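Flavin prenyltransferase UbiX (Methanocaldococcus jannaschii, PDB 6M8V) probably makes the prenylated FMN cofactor of UbiD decarboxylases by transferring a dimethylallyl group from dimethylallyl monophosphate to the N5 and C6 atoms of FMN. Local coordinates at residues N74-V79 against D106-E111; G95-A98 against V102-C105. All blocks are in the same frame, centred on the assembly; numbering follows the deposited sequence.

Interaction 1 of 2, residues N74-V79 against D106-E111; sequences NKFDAV and DIALKE. With PO4 (phosphate ion), chain C.
Phe76 reaches the last turn of helix 100-110 with the far end of its ring, and no hydrogen bond crosses between the two segments. Ala108 CB lies at the ring edge, near its plane, 3.9 Å from Phe76 CE1. On the far side of CZ, Ile107 CG2 approaches obliquely, 3.8 Å from Phe76 CE2. The ring gets there because its CG is tucked between the backbone N and the carbonyl carbon (chi1 55°), a rotation that carries the ring's far end to the helix although the CB does not point that way. Arg113 makes a cation-pi contact with the same ring. Val79, at the start of strand 78-84, adds its CG2 methyl, 4.0 Å from Ala108 CB, so the small alanine is touched by both the ring and the valine. This is the helix-on-sheet packing of a parallel alpha/beta flavoprotein fold.

Lys110 does different work. Its chain bends at the last torsion (chi4 74°), bringing NZ 2.8 Å from Glu111 OE2 in a salt bridge that uses the carboxylate's anti lone pair. The same NZ donates to O3 of the phosphate ion at 3.0 Å and pairs with Glu121 of a second subunit, while Glu111 is also held by Arg166 of a third. An alanine in place of Lys110 would probably cost the phosphate a donor and Glu121 of the second subunit a salt-bridge partner, with Glu111 left to Arg166 of the third subunit.

Tyr150 of the third subunit also binds this phosphate. Since that tyrosine and Arg166 are predicted to bind dimethylallyl phosphate, the ion, probably from the crystallisation liquor, may mark the substrate's phosphate site. An apolar seam thus packs the helix end on the strand, while Lys110 and Glu111 bring their charges to this probable phosphate site.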
# COMPACT_ATOMS: atom_id res chain seq x y z
N ASN A 74 7.08 32.40 -14.82
CA ASN A 74 8.45 32.62 -15.23
C ASN A 74 9.17 31.29 -15.40
O ASN A 74 8.82 30.28 -14.79
CB ASN A 74 9.18 33.51 -14.22
CG ASN A 74 8.52 34.87 -14.07
OD1 ASN A 74 8.12 35.49 -15.05
ND2 ASN A 74 8.41 35.34 -12.83
N LYS A 75 10.20 31.29 -16.25
CA LYS A 75 10.77 30.04 -16.73
C LYS A 75 12.22 29.87 -16.28
O LYS A 75 12.94 30.85 -16.06
CB LYS A 75 10.67 29.95 -18.25
CG LYS A 75 9.25 30.17 -18.76
CD LYS A 75 9.02 29.52 -20.11
CE LYS A 75 7.86 28.54 -20.05
NZ LYS A 75 8.08 27.35 -20.92
N PHE A 76 12.62 28.61 -16.12
CA PHE A 76 14.00 28.23 -15.91
C PHE A 76 14.18 26.81 -16.42
O PHE A 76 13.21 26.10 -16.70
CB PHE A 76 14.43 28.35 -14.43
CG PHE A 76 13.55 27.59 -13.47
CD1 PHE A 76 13.69 26.21 -13.31
CD2 PHE A 76 12.62 28.25 -12.69
CE1 PHE A 76 12.90 25.52 -12.41
CE2 PHE A 76 11.82 27.57 -11.79
CZ PHE A 76 11.96 26.20 -11.65
N ASP A 77 15.44 26.39 -16.54
CA ASP A 77 15.74 25.07 -17.08
C ASP A 77 16.01 24.01 -16.03
O ASP A 77 15.63 22.85 -16.23
CB ASP A 77 16.96 25.16 -18.02
CG ASP A 77 16.66 25.95 -19.27
OD1 ASP A 77 15.67 25.63 -19.96
OD2 ASP A 77 17.42 26.90 -19.57
N ALA A 78 16.64 24.37 -14.91
CA ALA A 78 17.01 23.36 -13.93
C ALA A 78 17.21 24.01 -12.57
O ALA A 78 17.57 25.18 -12.46
CB ALA A 78 18.29 22.63 -14.35
N VAL A 79 16.97 23.21 -11.53
CA VAL A 79 17.24 23.58 -10.15
C VAL A 79 18.26 22.60 -9.59
O VAL A 79 18.15 21.39 -9.81
CB VAL A 79 15.96 23.57 -9.29
CG1 VAL A 79 16.26 24.04 -7.87
CG2 VAL A 79 14.90 24.43 -9.92
N ASP A 106 9.19 23.14 -5.90
CA ASP A 106 7.80 22.75 -6.15
C ASP A 106 7.35 23.20 -7.54
O ASP A 106 6.61 22.50 -8.23
CB ASP A 106 6.89 23.32 -5.06
CG ASP A 106 5.55 22.61 -4.97
OD1 ASP A 106 5.53 21.35 -4.93
OD2 ASP A 106 4.51 23.30 -4.93
N ILE A 107 7.81 24.38 -7.96
CA ILE A 107 7.53 24.87 -9.31
C ILE A 107 8.16 23.96 -10.34
O ILE A 107 7.54 23.59 -11.34
CB ILE A 107 8.03 26.32 -9.46
CG1 ILE A 107 7.08 27.29 -8.74
CG2 ILE A 107 8.20 26.69 -10.93
CD1 ILE A 107 7.65 28.70 -8.60
N ALA A 108 9.43 23.59 -10.12
CA ALA A 108 10.10 22.69 -11.05
C ALA A 108 9.31 21.40 -11.23
O ALA A 108 9.22 20.87 -12.35
CB ALA A 108 11.52 22.39 -10.56
N LEU A 109 8.72 20.88 -10.15
CA LEU A 109 7.98 19.63 -10.26
C LEU A 109 6.67 19.82 -11.01
O LEU A 109 6.31 18.99 -11.85
CB LEU A 109 7.75 19.02 -8.87
CG LEU A 109 8.99 18.47 -8.15
CD1 LEU A 109 8.73 18.22 -6.66
CD2 LEU A 109 9.49 17.19 -8.81
N LYS A 110 5.93 20.89 -10.72
CA LYS A 110 4.66 21.07 -11.42
C LYS A 110 4.88 21.47 -12.88
O LYS A 110 4.09 21.06 -13.74
CB LYS A 110 3.78 22.10 -10.70
CG LYS A 110 4.14 23.57 -10.91
CD LYS A 110 3.45 24.45 -9.86
CE LYS A 110 3.64 25.94 -10.12
NZ LYS A 110 2.82 26.43 -11.26
N GLU A 111 5.93 22.24 -13.18
CA GLU A 111 6.21 22.63 -14.55
C GLU A 111 7.08 21.62 -15.29
O GLU A 111 7.44 21.85 -16.45
CB GLU A 111 6.89 24.01 -14.59
CG GLU A 111 6.14 25.12 -13.86
CD GLU A 111 4.83 25.52 -14.54
OE1 GLU A 111 4.71 25.36 -15.77
OE2 GLU A 111 3.92 26.02 -13.84
P PO4 C . 1.96 30.41 -10.47
O1 PO4 C . 2.67 31.63 -9.91
O2 PO4 C . 1.09 30.80 -11.65
O3 PO4 C . 2.98 29.39 -10.93
O4 PO4 C . 1.09 29.82 -9.38

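Interaction 2 of 2, residues G95-A98 against V102-C105; sequences GYSA and VRVC. With FMN (flavin mononucleotide), chain B; PO4 (phosphate ion), chain C.
Tyr96 and Ser97, the centres of two inverse gamma turns, lie against Val102 and Arg103 at the start of helix 100-110. The turns follow a Schellman motif at Gly95, which ends helix 86-94; the second is closed by Ala98 N to Tyr96 O at 2.8 Å, the first by a weaker bond from Ser97 N to Gly95 O.

Van der Waals packing comes from Val102, whose CG1, anti to the backbone N (chi1 -175°), lies 3.5 Å from Tyr96 O and touches Ser97 CA. Ser97 CB rests 3.6 Å from Arg103 CA.

The flavin is met by both segments. Ser97 O accepts a bond from FMN O3' at 2.7 Å and a weak one from O4', so the loop backbone holds the ribityl chain. The Arg103 guanidinium lies nearly parallel to the flavin ring, FMN N1 over one face, 3.5 Å off the plane and offset toward the rim. Phosphate O4 takes a weak bond from Arg103 NH2 at the guanidinium edge.

Charge pairing joins Arg103 NH1 to Glu121 of a second subunit, which supplies much of this flavin's pocket. NH1 also donates to a water at 2.8 Å, and that water is hydrogen-bonded to Ser97 OG.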
# COMPACT_ATOMS: atom_id res chain seq x y z
N GLY A 95 6.12 19.20 0.01
CA GLY A 95 5.52 20.37 -0.61
C GLY A 95 5.42 21.60 0.28
O GLY A 95 4.64 22.50 -0.03
N TYR A 96 6.19 21.66 1.37
CA TYR A 96 6.07 22.75 2.34
C TYR A 96 6.93 23.92 1.87
O TYR A 96 8.02 24.18 2.38
CB TYR A 96 6.47 22.28 3.73
CG TYR A 96 6.18 23.29 4.82
CD1 TYR A 96 4.89 23.74 5.05
CD2 TYR A 96 7.21 23.80 5.61
CE1 TYR A 96 4.62 24.67 6.04
CE2 TYR A 96 6.95 24.73 6.60
CZ TYR A 96 5.66 25.16 6.81
OH TYR A 96 5.39 26.09 7.79
N SER A 97 6.42 24.62 0.86
CA SER A 97 7.18 25.70 0.23
C SER A 97 7.08 26.97 1.08
O SER A 97 6.46 27.96 0.71
CB SER A 97 6.69 25.92 -1.19
OG SER A 97 5.27 25.93 -1.24
N ALA A 98 7.73 26.92 2.25
CA ALA A 98 7.73 28.05 3.17
C ALA A 98 8.85 29.05 2.90
O ALA A 98 8.90 30.08 3.58
CB ALA A 98 7.84 27.56 4.62
N VAL A 102 12.31 26.00 -1.59
CA VAL A 102 11.33 24.93 -1.74
C VAL A 102 10.26 25.33 -2.75
O VAL A 102 9.75 24.48 -3.49
CB VAL A 102 10.73 24.57 -0.37
CG1 VAL A 102 9.78 23.36 -0.48
CG2 VAL A 102 11.83 24.29 0.62
N ARG A 103 9.92 26.62 -2.82
CA ARG A 103 8.92 27.06 -3.78
C ARG A 103 9.40 26.82 -5.22
O ARG A 103 8.62 26.35 -6.06
CB ARG A 103 8.58 28.53 -3.55
CG ARG A 103 7.71 29.18 -4.63
CD ARG A 103 6.33 28.52 -4.77
NE ARG A 103 5.51 29.23 -5.74
CZ ARG A 103 4.34 28.81 -6.22
NH1 ARG A 103 3.83 27.66 -5.81
NH2 ARG A 103 3.67 29.54 -7.11
N VAL A 104 10.67 27.11 -5.52
CA VAL A 104 11.14 26.88 -6.88
C VAL A 104 11.33 25.39 -7.16
O VAL A 104 11.22 24.96 -8.32
CB VAL A 104 12.43 27.68 -7.20
CG1 VAL A 104 12.21 29.18 -6.97
CG2 VAL A 104 13.61 27.17 -6.40
N CYS A 105 11.61 24.58 -6.14
CA CYS A 105 11.59 23.13 -6.35
C CYS A 105 10.18 22.65 -6.65
O CYS A 105 9.98 21.84 -7.56
CB CYS A 105 12.14 22.39 -5.13
SG CYS A 105 13.89 22.67 -4.85
N1 FMN B . 1.81 29.73 -3.71
C2 FMN B . 0.83 28.87 -4.16
O2 FMN B . 0.85 27.73 -3.73
N3 FMN B . -0.14 29.26 -5.07
C4 FMN B . -0.12 30.57 -5.53
O4 FMN B . -0.96 30.99 -6.34
C4A FMN B . 0.85 31.44 -5.08
N5 FMN B . 0.84 32.73 -5.55
C5A FMN B . 1.80 33.61 -5.12
C6 FMN B . 1.77 34.90 -5.61
C7 FMN B . 2.72 35.81 -5.19
C7M FMN B . 2.67 37.21 -5.72
C8 FMN B . 3.70 35.44 -4.28
C8M FMN B . 4.71 36.44 -3.84
C9 FMN B . 3.73 34.14 -3.78
C9A FMN B . 2.78 33.22 -4.21
N10 FMN B . 2.79 31.92 -3.72
C10 FMN B . 1.82 31.03 -4.17
C1' FMN B . 3.85 31.48 -2.75
C2' FMN B . 3.33 31.38 -1.32
O2' FMN B . 2.91 32.65 -0.87
C3' FMN B . 4.39 30.86 -0.36
O3' FMN B . 4.54 29.47 -0.51
C4' FMN B . 4.07 31.23 1.08
O4' FMN B . 5.05 30.70 1.93
C5' FMN B . 2.69 30.75 1.55
O5' FMN B . 2.59 30.94 2.94
P FMN B . 1.17 31.01 3.70
O1P FMN B . 0.43 32.23 3.23
O2P FMN B . 0.37 29.79 3.34
O3P FMN B . 1.39 31.07 5.19
P PO4 C . 1.96 30.41 -10.47
O1 PO4 C . 2.67 31.63 -9.91
O2 PO4 C . 1.09 30.80 -11.65
O3 PO4 C . 2.98 29.39 -10.93
O4 PO4 C . 1.09 29.82 -9.38
O HOH W 1 4.76 25.80 -3.92

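In the fold
From the N terminus, the chain reaches 74-79 first, where a loop runs into strand 78-84, in the middle of the parallel sheet. It then forms helix 86-94, turns through 95-98 and enters helix 100-110. Interaction 2 folds the interhelix loop back on the first turns of helix 100-110, closing a loop of three residues that nests inside the longer one closed by interaction 1, where the end of the second helix returns to the strand's start before strand 114-119. Both use helix 100-110, one near each end, and they meet directly: Phe76 CZ lies 3.6 Å from Val104 O. Together they tie sheet, helix and flavin-binding loop, and both reach the same phosphate and second subunit.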